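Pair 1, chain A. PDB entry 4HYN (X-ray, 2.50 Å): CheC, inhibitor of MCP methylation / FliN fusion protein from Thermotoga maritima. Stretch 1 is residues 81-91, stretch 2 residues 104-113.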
# COMPACT_ATOMS: atom_id res chain seq x y z
N LEU A 81 9.79 10.07 -1.04
CA LEU A 81 8.34 10.21 -0.96
C LEU A 81 7.93 10.48 0.48
O LEU A 81 7.12 11.37 0.76
CB LEU A 81 7.64 8.94 -1.47
CG LEU A 81 6.11 8.91 -1.37
CD1 LEU A 81 5.52 10.08 -2.16
CD2 LEU A 81 5.57 7.57 -1.88
N VAL A 82 8.55 9.75 1.40
CA VAL A 82 8.27 9.90 2.82
C VAL A 82 8.55 11.33 3.27
O VAL A 82 7.76 11.92 4.02
CB VAL A 82 9.15 8.93 3.64
CG1 VAL A 82 8.93 9.13 5.14
CG2 VAL A 82 8.85 7.50 3.23
N ALA A 83 9.65 11.90 2.78
CA ALA A 83 10.05 13.26 3.13
C ALA A 83 9.09 14.31 2.56
O ALA A 83 8.82 15.33 3.19
CB ALA A 83 11.49 13.53 2.67
N VAL A 84 8.59 14.05 1.35
CA VAL A 84 7.64 14.95 0.70
C VAL A 84 6.33 14.97 1.46
O VAL A 84 5.76 16.04 1.70
CB VAL A 84 7.36 14.51 -0.76
CG1 VAL A 84 6.12 15.22 -1.30
CG2 VAL A 84 8.56 14.80 -1.63
N ILE A 85 5.86 13.80 1.87
CA ILE A 85 4.61 13.69 2.60
C ILE A 85 4.72 14.28 4.01
O ILE A 85 3.82 14.99 4.45
CB ILE A 85 4.12 12.22 2.64
CG1 ILE A 85 3.57 11.84 1.25
CG2 ILE A 85 3.05 12.02 3.72
CD1 ILE A 85 3.28 10.38 1.08
N ALA A 86 5.84 14.03 4.68
CA ALA A 86 6.06 14.55 6.02
C ALA A 86 6.03 16.08 5.99
O ALA A 86 5.31 16.70 6.77
CB ALA A 86 7.40 14.05 6.57
N ASP A 87 6.79 16.66 5.06
CA ASP A 87 6.85 18.11 4.90
C ASP A 87 5.46 18.68 4.66
O ASP A 87 5.11 19.73 5.21
CB ASP A 87 7.80 18.47 3.75
CG ASP A 87 8.11 19.96 3.68
OD1 ASP A 87 7.91 20.57 2.61
OD2 ASP A 87 8.58 20.53 4.70
N LEU A 88 4.66 17.98 3.86
CA LEU A 88 3.30 18.40 3.55
C LEU A 88 2.43 18.39 4.82
O LEU A 88 1.73 19.36 5.10
CB LEU A 88 2.69 17.47 2.50
CG LEU A 88 2.48 17.97 1.07
CD1 LEU A 88 3.02 19.36 0.90
CD2 LEU A 88 3.10 17.01 0.07
N MSE A 89 2.50 17.29 5.58
CA MSE A 89 1.74 17.16 6.82
C MSE A 89 2.14 18.24 7.83
O MSE A 89 1.32 18.67 8.64
CB MSE A 89 1.97 15.78 7.45
CG MSE A 89 1.30 14.59 6.75
SE MSE A 89 -0.67 14.62 6.76
CE MSE A 89 -0.96 14.56 4.85
N MSE A 90 3.40 18.65 7.79
CA MSE A 90 3.90 19.66 8.72
C MSE A 90 3.66 21.11 8.30
O MSE A 90 4.06 22.03 9.01
CB MSE A 90 5.38 19.40 9.03
CG MSE A 90 5.58 18.25 9.99
SE MSE A 90 7.27 17.34 9.77
CE MSE A 90 8.43 18.64 10.63
N GLY A 91 3.00 21.30 7.16
CA GLY A 91 2.70 22.64 6.69
C GLY A 91 3.42 23.11 5.43
O GLY A 91 2.95 24.04 4.77
N ILE A 104 10.08 12.64 14.25
CA ILE A 104 9.02 13.63 14.06
C ILE A 104 8.39 13.53 12.67
O ILE A 104 7.17 13.61 12.52
CB ILE A 104 9.55 15.05 14.33
CG1 ILE A 104 9.99 15.15 15.80
CG2 ILE A 104 8.47 16.09 14.01
CD1 ILE A 104 10.86 16.34 16.11
N LYS A 105 9.23 13.35 11.65
CA LYS A 105 8.75 13.22 10.28
C LYS A 105 8.02 11.89 10.17
O LYS A 105 6.94 11.81 9.58
CB LYS A 105 9.93 13.23 9.30
CG LYS A 105 10.66 14.55 9.18
CD LYS A 105 11.63 14.49 8.01
CE LYS A 105 12.31 15.83 7.76
NZ LYS A 105 13.06 15.80 6.48
N LEU A 106 8.62 10.85 10.73
CA LEU A 106 8.04 9.51 10.71
C LEU A 106 6.71 9.49 11.45
O LEU A 106 5.83 8.69 11.14
CB LEU A 106 9.01 8.51 11.34
CG LEU A 106 9.84 7.65 10.39
CD1 LEU A 106 10.44 8.48 9.28
CD2 LEU A 106 10.92 6.94 11.19
N SER A 107 6.59 10.39 12.43
CA SER A 107 5.36 10.50 13.20
C SER A 107 4.27 11.14 12.35
O SER A 107 3.09 10.79 12.47
CB SER A 107 5.60 11.32 14.46
OG SER A 107 4.44 11.36 15.27
N ALA A 108 4.66 12.07 11.48
CA ALA A 108 3.72 12.77 10.61
C ALA A 108 3.25 11.88 9.45
O ALA A 108 2.12 12.01 8.99
CB ALA A 108 4.33 14.05 10.07
N VAL A 109 4.13 11.01 8.96
CA VAL A 109 3.76 10.12 7.87
C VAL A 109 2.88 9.00 8.43
O VAL A 109 1.99 8.50 7.75
CB VAL A 109 4.99 9.52 7.16
CG1 VAL A 109 4.57 8.56 6.05
CG2 VAL A 109 5.81 10.64 6.56
N GLY A 110 3.10 8.66 9.70
CA GLY A 110 2.31 7.63 10.34
C GLY A 110 0.86 8.06 10.51
O GLY A 110 -0.05 7.24 10.45
N GLU A 111 0.66 9.36 10.73
CA GLU A 111 -0.69 9.90 10.87
C GLU A 111 -1.36 9.90 9.51
O GLU A 111 -2.52 9.54 9.38
CB GLU A 111 -0.65 11.33 11.44
CG GLU A 111 -1.97 12.11 11.36
CD GLU A 111 -3.08 11.61 12.29
OE1 GLU A 111 -3.80 12.46 12.86
OE2 GLU A 111 -3.26 10.37 12.43
N ALA A 112 -0.61 10.29 8.48
CA ALA A 112 -1.15 10.30 7.13
C ALA A 112 -1.51 8.86 6.73
O ALA A 112 -2.58 8.62 6.18
CB ALA A 112 -0.13 10.89 6.16
N MSE A 113 -0.64 7.91 7.08
CA MSE A 113 -0.88 6.51 6.78
C MSE A 113 -2.12 6.02 7.53
O MSE A 113 -2.91 5.24 7.00
CB MSE A 113 0.33 5.66 7.18
CG MSE A 113 1.52 5.81 6.26
SE MSE A 113 1.07 5.41 4.44
CE MSE A 113 1.46 7.11 3.63
O HOH W 1 10.69 16.32 4.87

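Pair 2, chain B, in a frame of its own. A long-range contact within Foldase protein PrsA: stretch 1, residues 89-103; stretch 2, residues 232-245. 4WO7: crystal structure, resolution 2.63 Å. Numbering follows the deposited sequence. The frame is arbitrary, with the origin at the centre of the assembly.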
# COMPACT_ATOMS: atom_id res chain seq x y z
N LYS B 89 18.53 10.07 -10.22
CA LYS B 89 19.25 9.65 -11.41
C LYS B 89 18.66 8.35 -11.94
O LYS B 89 18.51 8.17 -13.14
CB LYS B 89 20.75 9.48 -11.12
CG LYS B 89 21.54 9.06 -12.36
CD LYS B 89 23.03 8.94 -12.09
CE LYS B 89 23.77 8.65 -13.39
NZ LYS B 89 25.21 8.36 -13.20
N TYR B 90 18.32 7.45 -11.02
CA TYR B 90 17.72 6.17 -11.39
C TYR B 90 16.37 6.36 -12.07
O TYR B 90 16.10 5.72 -13.08
CB TYR B 90 17.59 5.27 -10.16
CG TYR B 90 16.89 3.96 -10.43
CD1 TYR B 90 17.35 3.10 -11.42
CD2 TYR B 90 15.78 3.57 -9.69
CE1 TYR B 90 16.72 1.90 -11.67
CE2 TYR B 90 15.15 2.36 -9.93
CZ TYR B 90 15.63 1.53 -10.92
OH TYR B 90 15.01 0.33 -11.18
N GLU B 91 15.53 7.25 -11.53
CA GLU B 91 14.24 7.51 -12.17
C GLU B 91 14.43 8.09 -13.57
O GLU B 91 13.76 7.67 -14.52
CB GLU B 91 13.38 8.46 -11.33
CG GLU B 91 11.96 8.62 -11.88
CD GLU B 91 11.08 9.53 -11.04
OE1 GLU B 91 11.53 10.65 -10.70
OE2 GLU B 91 9.94 9.14 -10.74
N LEU B 92 15.34 9.05 -13.71
CA LEU B 92 15.59 9.68 -15.00
C LEU B 92 16.10 8.65 -16.01
O LEU B 92 15.73 8.70 -17.18
CB LEU B 92 16.59 10.84 -14.88
CG LEU B 92 16.14 12.08 -14.09
CD1 LEU B 92 17.29 13.07 -13.92
CD2 LEU B 92 14.97 12.77 -14.76
N LEU B 93 16.94 7.73 -15.55
CA LEU B 93 17.43 6.65 -16.41
C LEU B 93 16.30 5.74 -16.88
O LEU B 93 16.20 5.44 -18.07
CB LEU B 93 18.48 5.82 -15.69
CG LEU B 93 19.85 6.47 -15.53
CD1 LEU B 93 20.70 5.65 -14.59
CD2 LEU B 93 20.55 6.62 -16.88
N THR B 94 15.47 5.29 -15.95
CA THR B 94 14.37 4.39 -16.30
C THR B 94 13.37 5.11 -17.21
O THR B 94 12.67 4.49 -18.01
CB THR B 94 13.64 3.86 -15.04
OG1 THR B 94 13.21 4.97 -14.23
CG2 THR B 94 14.57 2.97 -14.21
N GLN B 95 13.33 6.43 -17.08
CA GLN B 95 12.47 7.25 -17.92
C GLN B 95 13.01 7.29 -19.34
O GLN B 95 12.26 7.16 -20.32
CB GLN B 95 12.37 8.67 -17.35
CG GLN B 95 11.40 8.79 -16.20
CD GLN B 95 9.96 8.73 -16.66
OE1 GLN B 95 9.51 9.54 -17.47
NE2 GLN B 95 9.23 7.74 -16.17
N LYS B 96 14.32 7.46 -19.46
CA LYS B 96 14.96 7.54 -20.76
C LYS B 96 14.87 6.19 -21.45
O LYS B 96 14.67 6.12 -22.67
CB LYS B 96 16.42 8.00 -20.62
CG LYS B 96 16.56 9.51 -20.43
CD LYS B 96 18.00 9.96 -20.55
CE LYS B 96 18.09 11.46 -20.79
NZ LYS B 96 19.50 11.90 -20.95
N ALA B 97 15.03 5.12 -20.68
CA ALA B 97 14.90 3.77 -21.20
C ALA B 97 13.50 3.55 -21.74
O ALA B 97 13.33 2.97 -22.81
CB ALA B 97 15.21 2.74 -20.12
N ALA B 98 12.50 4.01 -21.00
CA ALA B 98 11.10 3.85 -21.41
C ALA B 98 10.75 4.64 -22.68
O ALA B 98 10.01 4.16 -23.53
CB ALA B 98 10.19 4.28 -20.28
N LYS B 99 11.28 5.85 -22.79
CA LYS B 99 11.02 6.67 -23.97
C LYS B 99 11.56 6.00 -25.23
O LYS B 99 10.91 6.02 -26.28
CB LYS B 99 11.61 8.06 -23.79
CG LYS B 99 10.71 9.00 -22.99
CD LYS B 99 11.45 10.25 -22.54
CE LYS B 99 10.55 11.12 -21.68
NZ LYS B 99 11.25 12.34 -21.19
N ASP B 100 12.75 5.41 -25.14
CA ASP B 100 13.34 4.76 -26.31
C ASP B 100 12.65 3.43 -26.66
O ASP B 100 12.67 3.02 -27.82
CB ASP B 100 14.84 4.52 -26.10
CG ASP B 100 15.66 5.77 -26.32
OD1 ASP B 100 15.33 6.82 -25.71
OD2 ASP B 100 16.64 5.72 -27.10
N ASN B 101 12.05 2.78 -25.67
CA ASN B 101 11.53 1.43 -25.85
C ASN B 101 10.00 1.36 -25.91
O ASN B 101 9.45 0.41 -26.45
CB ASN B 101 12.04 0.54 -24.71
CG ASN B 101 13.51 0.20 -24.85
OD1 ASN B 101 13.87 -0.86 -25.36
ND2 ASN B 101 14.36 1.13 -24.43
N ILE B 102 9.32 2.35 -25.34
CA ILE B 102 7.86 2.43 -25.45
C ILE B 102 7.45 3.01 -26.80
O ILE B 102 8.00 4.02 -27.23
CB ILE B 102 7.22 3.29 -24.35
CG1 ILE B 102 7.40 2.63 -22.99
CG2 ILE B 102 5.71 3.52 -24.64
CD1 ILE B 102 6.97 3.49 -21.83
N LYS B 103 6.50 2.34 -27.45
CA LYS B 103 5.93 2.84 -28.70
C LYS B 103 4.41 2.91 -28.60
O LYS B 103 3.76 1.91 -28.30
CB LYS B 103 6.38 1.95 -29.86
CG LYS B 103 7.89 1.94 -30.00
CD LYS B 103 8.35 1.04 -31.11
CE LYS B 103 9.86 1.03 -31.22
NZ LYS B 103 10.35 0.20 -32.35
N ALA B 232 4.58 -0.02 -14.19
CA ALA B 232 4.60 -1.34 -14.82
C ALA B 232 5.06 -1.20 -16.27
O ALA B 232 5.81 -2.04 -16.78
CB ALA B 232 3.23 -1.97 -14.77
N ALA B 233 4.61 -0.13 -16.91
CA ALA B 233 4.93 0.12 -18.31
C ALA B 233 6.41 0.49 -18.46
O ALA B 233 7.07 0.12 -19.44
CB ALA B 233 4.04 1.23 -18.88
N VAL B 234 6.92 1.22 -17.48
CA VAL B 234 8.33 1.59 -17.45
C VAL B 234 9.21 0.35 -17.30
O VAL B 234 10.12 0.12 -18.09
CB VAL B 234 8.63 2.59 -16.31
CG1 VAL B 234 10.13 2.88 -16.22
CG2 VAL B 234 7.87 3.89 -16.53
N GLN B 235 8.93 -0.46 -16.28
CA GLN B 235 9.71 -1.66 -16.01
C GLN B 235 9.62 -2.67 -17.14
O GLN B 235 10.57 -3.39 -17.43
CB GLN B 235 9.27 -2.33 -14.71
CG GLN B 235 9.82 -1.67 -13.46
CD GLN B 235 11.33 -1.68 -13.45
OE1 GLN B 235 11.96 -2.70 -13.74
NE2 GLN B 235 11.94 -0.53 -13.14
N GLU B 236 8.46 -2.71 -17.78
CA GLU B 236 8.28 -3.55 -18.96
C GLU B 236 9.28 -3.09 -20.02
O GLU B 236 9.89 -3.92 -20.70
CB GLU B 236 6.83 -3.46 -19.47
CG GLU B 236 6.51 -4.39 -20.63
CD GLU B 236 5.09 -4.24 -21.13
OE1 GLU B 236 4.25 -3.66 -20.41
OE2 GLU B 236 4.79 -4.73 -22.25
N ALA B 237 9.44 -1.78 -20.15
CA ALA B 237 10.40 -1.23 -21.10
C ALA B 237 11.85 -1.48 -20.68
O ALA B 237 12.68 -1.88 -21.50
CB ALA B 237 10.18 0.26 -21.29
N VAL B 238 12.14 -1.24 -19.41
CA VAL B 238 13.50 -1.39 -18.88
C VAL B 238 13.96 -2.84 -19.01
O VAL B 238 15.12 -3.10 -19.29
CB VAL B 238 13.58 -0.93 -17.41
CG1 VAL B 238 14.94 -1.27 -16.79
CG2 VAL B 238 13.34 0.56 -17.32
N GLN B 239 13.04 -3.78 -18.80
CA GLN B 239 13.38 -5.19 -18.81
C GLN B 239 13.82 -5.66 -20.20
O GLN B 239 14.58 -6.62 -20.33
CB GLN B 239 12.19 -6.03 -18.33
CG GLN B 239 12.54 -7.42 -17.85
CD GLN B 239 13.55 -7.43 -16.72
OE1 GLN B 239 13.77 -6.41 -16.06
NE2 GLN B 239 14.18 -8.58 -16.50
N LYS B 240 13.33 -4.99 -21.24
CA LYS B 240 13.79 -5.28 -22.59
C LYS B 240 15.27 -4.95 -22.75
O LYS B 240 16.01 -5.65 -23.44
CB LYS B 240 13.01 -4.49 -23.62
CG LYS B 240 11.60 -4.96 -23.84
CD LYS B 240 11.02 -4.19 -24.99
CE LYS B 240 9.62 -4.60 -25.32
NZ LYS B 240 9.16 -3.78 -26.47
N VAL B 241 15.69 -3.87 -22.10
CA VAL B 241 17.07 -3.44 -22.18
C VAL B 241 17.92 -4.43 -21.41
O VAL B 241 19.03 -4.76 -21.83
CB VAL B 241 17.27 -2.02 -21.59
CG1 VAL B 241 18.71 -1.58 -21.74
CG2 VAL B 241 16.36 -1.02 -22.28
N MSE B 242 17.38 -4.92 -20.30
CA MSE B 242 18.12 -5.80 -19.41
C MSE B 242 18.38 -7.18 -20.04
O MSE B 242 19.43 -7.78 -19.80
CB MSE B 242 17.38 -5.97 -18.08
CG MSE B 242 17.30 -4.69 -17.24
SE MSE B 242 19.03 -3.83 -16.93
CE MSE B 242 20.04 -5.43 -16.50
N LYS B 243 17.44 -7.67 -20.84
CA LYS B 243 17.66 -8.94 -21.55
C LYS B 243 18.76 -8.81 -22.59
O LYS B 243 19.57 -9.72 -22.76
CB LYS B 243 16.38 -9.45 -22.22
CG LYS B 243 15.41 -10.16 -21.29
CD LYS B 243 14.24 -10.71 -22.07
CE LYS B 243 13.34 -11.57 -21.21
NZ LYS B 243 12.22 -12.13 -22.01
N LYS B 244 18.79 -7.68 -23.30
CA LYS B 244 19.78 -7.47 -24.35
C LYS B 244 21.18 -7.34 -23.76
O LYS B 244 22.17 -7.38 -24.48
CB LYS B 244 19.46 -6.22 -25.17
CG LYS B 244 18.26 -6.36 -26.09
CD LYS B 244 18.22 -5.22 -27.11
CE LYS B 244 17.05 -4.25 -26.91
NZ LYS B 244 17.39 -3.01 -26.15
N ALA B 245 21.25 -7.19 -22.44
CA ALA B 245 22.51 -7.12 -21.72
C ALA B 245 22.78 -8.51 -21.17
O ALA B 245 21.83 -9.27 -20.95
CB ALA B 245 22.45 -6.10 -20.59

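In both pairs two helices cross nearly at right angles: the angle between their N-to-C directions is 84° in pair 1 and 81° in pair 2, with closest axial approaches of 8.3 and 8.2 Å. Superposing N, CA and C of 14 central residues gives an RMSD of 0.6 Å, and the buried surfaces, 515 and 506 Å², are almost equal. No hydrogen bond joins the two stretches directly in either pair, so packing must account for most of each contact.

Small residues occupy matched positions at the crossing. Ala86(A) corresponds to Ala98(B), and Ala108(A) to Ala237(B). In pair 1 the nearest CA atoms are Ala86(A) CA and Lys105(A) CA, 5.2 Å apart, and in pair 2 Ala98(B) CA and Ala237(B) CA, 5.1 Å apart. The crossing is therefore tight in both, and in each the first-helix alanine lies almost equally near the two matched positions, Lys105(A)/Val234(B) and Ala108(A)/Ala237(B). Ala98(B) CA lies 3.7 Å from Ala237(B) CB, and Ala86(A) CB lies 3.8 Å from both Lys105(A) CB and Val109(A) CG2.

A second shared feature is the valine at Val109(A) and Val238(B), with chi1 t in both. Its neighbours on the first helix differ. Val82(A) CG1 is 3.7 Å from Val109(A) CG2; at the matching position, Thr94(B) CB is 4.0 Å from Val238(B) CG2, while Thr94(B) OG1 is turned back to its own helix, donating to Glu91(B) O at 2.8 Å. The threonine thus presents carbon to the valine while its hydroxyl is satisfied locally.

One turn further along, bulk is exchanged across the interface. Ile85(A) faces Ala112(A), with Ile85(A) CG2 4.2 Å from Ala112(A) CB; the matched residues are Ala97(B) and Val241(B), and Ala97(B) CB lies 4.5 Å from Val241(B) CG2. The branched side chain lies on the other helix, so each pair sets one large residue against one small one.

Met89(A), a selenomethionine, and Asn101(B) match with side-chain centres only 0.7 Å apart, and both have chi1 m. Met89(A) SE reaches Ala112(A) CB at 3.8 Å. Asn101(B) is a knob among Ala237(B), Lys240(B), Val241(B) and Lys244(B); Asn101(B) ND2 is 3.6 Å from Val241(B) CG2 and donates to Ala97(B) O at 2.7 Å. The ND2 group thus finds an acceptor within its own helix while lying against Val241(B).

At the next position the side-chain centres of Met90(A) and Ile102(B) coincide within 0.2 Å, although their CA atoms are 1.1 Å apart. Met90(A) CG approaches Ala108(A) CB at 4.4 Å, and Ile102(B) CG1 approaches Ala237(B) CB at 4.0 Å.

A clear difference is at Lys105(A) and Val234(B). Besides packing through CB, the lysine extends to a water that accepts from Lys105(A) NZ at 2.9 Å and donates to Ala83(A) O at 2.7 Å, a bridge between the helices. The shorter valine has no terminal amine; Val234(B) CG1 lies 3.5 Å from Thr94(B) O.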